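PDB 7D6V: succinate dehydrogenase subunit A from Mycolicibacterium smegmatis, which probably oxidises succinate to fumarate as the FAD-carrying flavoprotein subunit of a respiratory complex that passes the electrons on to quinone. Local coordinates for residues Y9-I14 with R30-A35. Residues are numbered along the deposited sequence; the frame is centred on the assembly and turned at random.
Sequences YDVVVI and RGLRVA. With FAD (flavin-adenine dinucleotide), chain D.
The ring of Tyr9 is sandwiched between Arg33, just before strand 34-37, and Ala35 within it. The guanidinium of Arg33 lies flat on one face, planes 19° apart, and Ala35 CB sits over the opposite face in a CH-pi contact, 3.8 Å from the ring centroid. A bend in the Arg33 chain (chi3 57°) folds the guanidinium back over the ring, bringing NH1 to 3.4 Å from Tyr9 CE1, a cation-pi stack. Next to it, Arg33 binds Asp10 through its backbone: Arg33 N reaches Asp10 OD2 at 3.2 Å along a nearly straight N-H, on the anti side of the carboxylate and somewhat out of its plane, and Arg33 O accepts Asp10 N at 3.0 Å and, weakly, Val11 N. Asp10 OD1 forms a salt bridge with Arg453. Regular parallel pairing follows, Ala35 N to Val11 O (3.1 Å) and Val13 N to Ala35 O (3.0 Å). On the sheet face away from Tyr9, Val11 CG1 packs against both methyls of Val34. This is the first beta-alpha-beta unit of a Rossmann-type FAD-binding fold: Ile14 CG2 touches the adenine at FAD C2A (3.5 Å), helix 18-30 covers Val13 and Val34, helix 427-448 meets Val11 and Leu32, and strands 204-206 and 166-169 extend the parallel sheet on either side.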
loop_
_atom_site.group_PDB
_atom_site.type_symbol
_atom_site.label_atom_id
_atom_site.label_comp_id
_atom_site.label_asym_id
_atom_site.label_seq_id
_atom_site.Cartn_x
_atom_site.Cartn_y
_atom_site.Cartn_z
ATOM N N TYR A 9 -11.488 -12.731 -27.532
ATOM C CA TYR A 9 -10.574 -11.600 -27.527
ATOM C C TYR A 9 -9.431 -11.874 -28.493
ATOM O O TYR A 9 -9.313 -12.962 -29.057
ATOM C CB TYR A 9 -10.035 -11.320 -26.121
ATOM C CG TYR A 9 -11.058 -10.709 -25.199
ATOM C CD1 TYR A 9 -11.254 -9.338 -25.163
ATOM C CD2 TYR A 9 -11.840 -11.504 -24.376
ATOM C CE1 TYR A 9 -12.191 -8.777 -24.327
ATOM C CE2 TYR A 9 -12.780 -10.952 -23.540
ATOM C CZ TYR A 9 -12.953 -9.589 -23.518
ATOM O OH TYR A 9 -13.890 -9.034 -22.683
ATOM N N ASP A 10 -8.593 -10.859 -28.693
ATOM C CA ASP A 10 -7.404 -11.004 -29.526
ATOM C C ASP A 10 -6.211 -11.519 -28.733
ATOM O O ASP A 10 -5.436 -12.335 -29.240
ATOM C CB ASP A 10 -7.046 -9.669 -30.179
ATOM C CG ASP A 10 -8.008 -9.280 -31.278
ATOM O OD1 ASP A 10 -8.426 -10.167 -32.049
ATOM O OD2 ASP A 10 -8.345 -8.082 -31.376
ATOM N N VAL A 11 -6.043 -11.048 -27.502
ATOM C CA VAL A 11 -4.948 -11.467 -26.642
ATOM C C VAL A 11 -5.458 -11.509 -25.210
ATOM O O VAL A 11 -6.301 -10.704 -24.806
ATOM C CB VAL A 11 -3.721 -10.531 -26.781
ATOM C CG1 VAL A 11 -4.064 -9.122 -26.343
ATOM C CG2 VAL A 11 -2.531 -11.066 -26.001
ATOM N N VAL A 12 -4.966 -12.481 -24.448
ATOM C CA VAL A 12 -5.260 -12.599 -23.027
ATOM C C VAL A 12 -3.954 -12.468 -22.261
ATOM O O VAL A 12 -3.003 -13.213 -22.515
ATOM C CB VAL A 12 -5.962 -13.929 -22.695
ATOM C CG1 VAL A 12 -6.134 -14.077 -21.196
ATOM C CG2 VAL A 12 -7.309 -14.000 -23.380
ATOM N N VAL A 13 -3.907 -11.520 -21.332
ATOM C CA VAL A 13 -2.760 -11.330 -20.455
ATOM C C VAL A 13 -3.130 -11.884 -19.088
ATOM O O VAL A 13 -4.064 -11.393 -18.445
ATOM C CB VAL A 13 -2.354 -9.850 -20.371
ATOM C CG1 VAL A 13 -1.159 -9.681 -19.457
ATOM C CG2 VAL A 13 -2.038 -9.315 -21.752
ATOM N N ILE A 14 -2.405 -12.903 -18.644
ATOM C CA ILE A 14 -2.766 -13.655 -17.445
ATOM C C ILE A 14 -1.960 -13.069 -16.291
ATOM O O ILE A 14 -0.928 -13.594 -15.891
ATOM C CB ILE A 14 -2.518 -15.151 -17.624
ATOM C CG1 ILE A 14 -3.212 -15.654 -18.889
ATOM C CG2 ILE A 14 -3.015 -15.925 -16.420
ATOM C CD1 ILE A 14 -3.037 -17.128 -19.131
ATOM N N ARG A 30 -1.522 -0.802 -29.985
ATOM C CA ARG A 30 -1.454 -1.346 -31.336
ATOM C C ARG A 30 -2.830 -1.654 -31.910
ATOM O O ARG A 30 -2.950 -1.874 -33.118
ATOM C CB ARG A 30 -0.585 -2.600 -31.359
ATOM C CG ARG A 30 0.810 -2.383 -30.811
ATOM C CD ARG A 30 1.778 -1.919 -31.891
ATOM N NE ARG A 30 1.505 -0.562 -32.364
ATOM C CZ ARG A 30 1.676 0.543 -31.642
ATOM N NH1 ARG A 30 2.122 0.473 -30.396
ATOM N NH2 ARG A 30 1.399 1.726 -32.170
ATOM N N GLY A 31 -3.857 -1.708 -31.073
ATOM C CA GLY A 31 -5.223 -1.850 -31.530
ATOM C C GLY A 31 -5.654 -3.296 -31.456
ATOM O O GLY A 31 -5.454 -4.059 -32.402
ATOM N N LEU A 32 -6.304 -3.661 -30.358
ATOM C CA LEU A 32 -6.578 -5.050 -30.023
ATOM C C LEU A 32 -7.611 -5.072 -28.915
ATOM O O LEU A 32 -7.697 -4.137 -28.116
ATOM C CB LEU A 32 -5.316 -5.791 -29.561
ATOM C CG LEU A 32 -4.281 -6.321 -30.552
ATOM C CD1 LEU A 32 -3.262 -7.180 -29.829
ATOM C CD2 LEU A 32 -4.950 -7.114 -31.643
ATOM N N ARG A 33 -8.388 -6.146 -28.875
ATOM C CA ARG A 33 -9.249 -6.426 -27.738
ATOM C C ARG A 33 -8.470 -7.283 -26.751
ATOM O O ARG A 33 -8.089 -8.412 -27.072
ATOM C CB ARG A 33 -10.529 -7.129 -28.180
ATOM C CG ARG A 33 -11.258 -6.428 -29.303
ATOM C CD ARG A 33 -12.676 -6.942 -29.418
ATOM N NE ARG A 33 -13.414 -6.775 -28.170
ATOM C CZ ARG A 33 -13.975 -7.771 -27.493
ATOM N NH1 ARG A 33 -14.630 -7.523 -26.369
ATOM N NH2 ARG A 33 -13.885 -9.014 -27.943
ATOM N N VAL A 34 -8.237 -6.748 -25.558
ATOM C CA VAL A 34 -7.365 -7.363 -24.565
ATOM C C VAL A 34 -8.193 -7.729 -23.344
ATOM O O VAL A 34 -8.976 -6.911 -22.850
ATOM C CB VAL A 34 -6.208 -6.428 -24.173
ATOM C CG1 VAL A 34 -5.177 -7.172 -23.349
ATOM C CG2 VAL A 34 -5.571 -5.832 -25.409
ATOM N N ALA A 35 -8.018 -8.954 -22.862
ATOM C CA ALA A 35 -8.604 -9.410 -21.612
ATOM C C ALA A 35 -7.504 -9.509 -20.566
ATOM O O ALA A 35 -6.438 -10.069 -20.835
ATOM C CB ALA A 35 -9.298 -10.761 -21.788
HETATM P PA FAD D . 3.488 -9.771 -10.235
HETATM O O1A FAD D . 3.007 -8.385 -10.450
HETATM O O2A FAD D . 4.181 -10.113 -8.974
HETATM O O5B FAD D . 2.210 -10.725 -10.316
HETATM C C5B FAD D . 1.859 -11.478 -11.463
HETATM C C4B FAD D . 0.357 -11.417 -11.680
HETATM O O4B FAD D . -0.106 -12.623 -12.276
HETATM C C3B FAD D . -0.449 -11.260 -10.414
HETATM O O3B FAD D . -1.458 -10.297 -10.676
HETATM C C2B FAD D . -1.113 -12.597 -10.217
HETATM O O2B FAD D . -2.364 -12.498 -9.550
HETATM C C1B FAD D . -1.294 -13.056 -11.633
HETATM N N9A FAD D . -1.427 -14.519 -11.708
HETATM C C8A FAD D . -0.550 -15.420 -11.268
HETATM N N7A FAD D . -0.990 -16.669 -11.503
HETATM C C5A FAD D . -2.180 -16.571 -12.104
HETATM C C6A FAD D . -3.194 -17.498 -12.627
HETATM N N6A FAD D . -3.029 -18.827 -12.555
HETATM N N1A FAD D . -4.295 -16.974 -13.178
HETATM C C2A FAD D . -4.487 -15.656 -13.272
HETATM N N3A FAD D . -3.612 -14.761 -12.819
HETATM C C4A FAD D . -2.461 -15.150 -12.238
HETATM N N1 FAD D . 12.540 -5.990 -7.410
HETATM C C2 FAD D . 13.249 -4.849 -7.518
HETATM O O2 FAD D . 13.760 -4.574 -8.607
HETATM N N3 FAD D . 13.430 -4.000 -6.506
HETATM C C4 FAD D . 12.919 -4.227 -5.303
HETATM O O4 FAD D . 13.099 -3.423 -4.379
HETATM C C4X FAD D . 12.130 -5.451 -5.088
HETATM N N5 FAD D . 11.584 -5.739 -3.897
HETATM C C5X FAD D . 10.866 -6.861 -3.737
HETATM C C6 FAD D . 10.307 -7.142 -2.502
HETATM C C7 FAD D . 9.570 -8.297 -2.326
HETATM C C7M FAD D . 8.962 -8.614 -0.992
HETATM C C8 FAD D . 9.379 -9.229 -3.455
HETATM C C8M FAD D . 8.579 -10.483 -3.265
HETATM C C9 FAD D . 9.931 -8.954 -4.692
HETATM C C9A FAD D . 10.669 -7.801 -4.867
HETATM N N10 FAD D . 11.231 -7.521 -6.115
HETATM C C10 FAD D . 11.967 -6.341 -6.249
HETATM C "C1'" FAD D . 11.041 -8.420 -7.248
HETATM C "C2'" FAD D . 10.000 -7.830 -8.192
HETATM O "O2'" FAD D . 8.983 -7.164 -7.449
HETATM C "C3'" FAD D . 9.309 -8.892 -9.029
HETATM O "O3'" FAD D . 10.269 -9.485 -9.892
HETATM C "C4'" FAD D . 8.208 -8.274 -9.876
HETATM O "O4'" FAD D . 7.230 -7.682 -9.033
HETATM C "C5'" FAD D . 7.514 -9.292 -10.758
HETATM O "O5'" FAD D . 6.385 -8.654 -11.335
HETATM P P FAD D . 5.406 -9.386 -12.358
HETATM O O1P FAD D . 4.611 -8.326 -13.033
HETATM O O2P FAD D . 6.182 -10.337 -13.197
HETATM O O3P FAD D . 4.432 -10.269 -11.432
#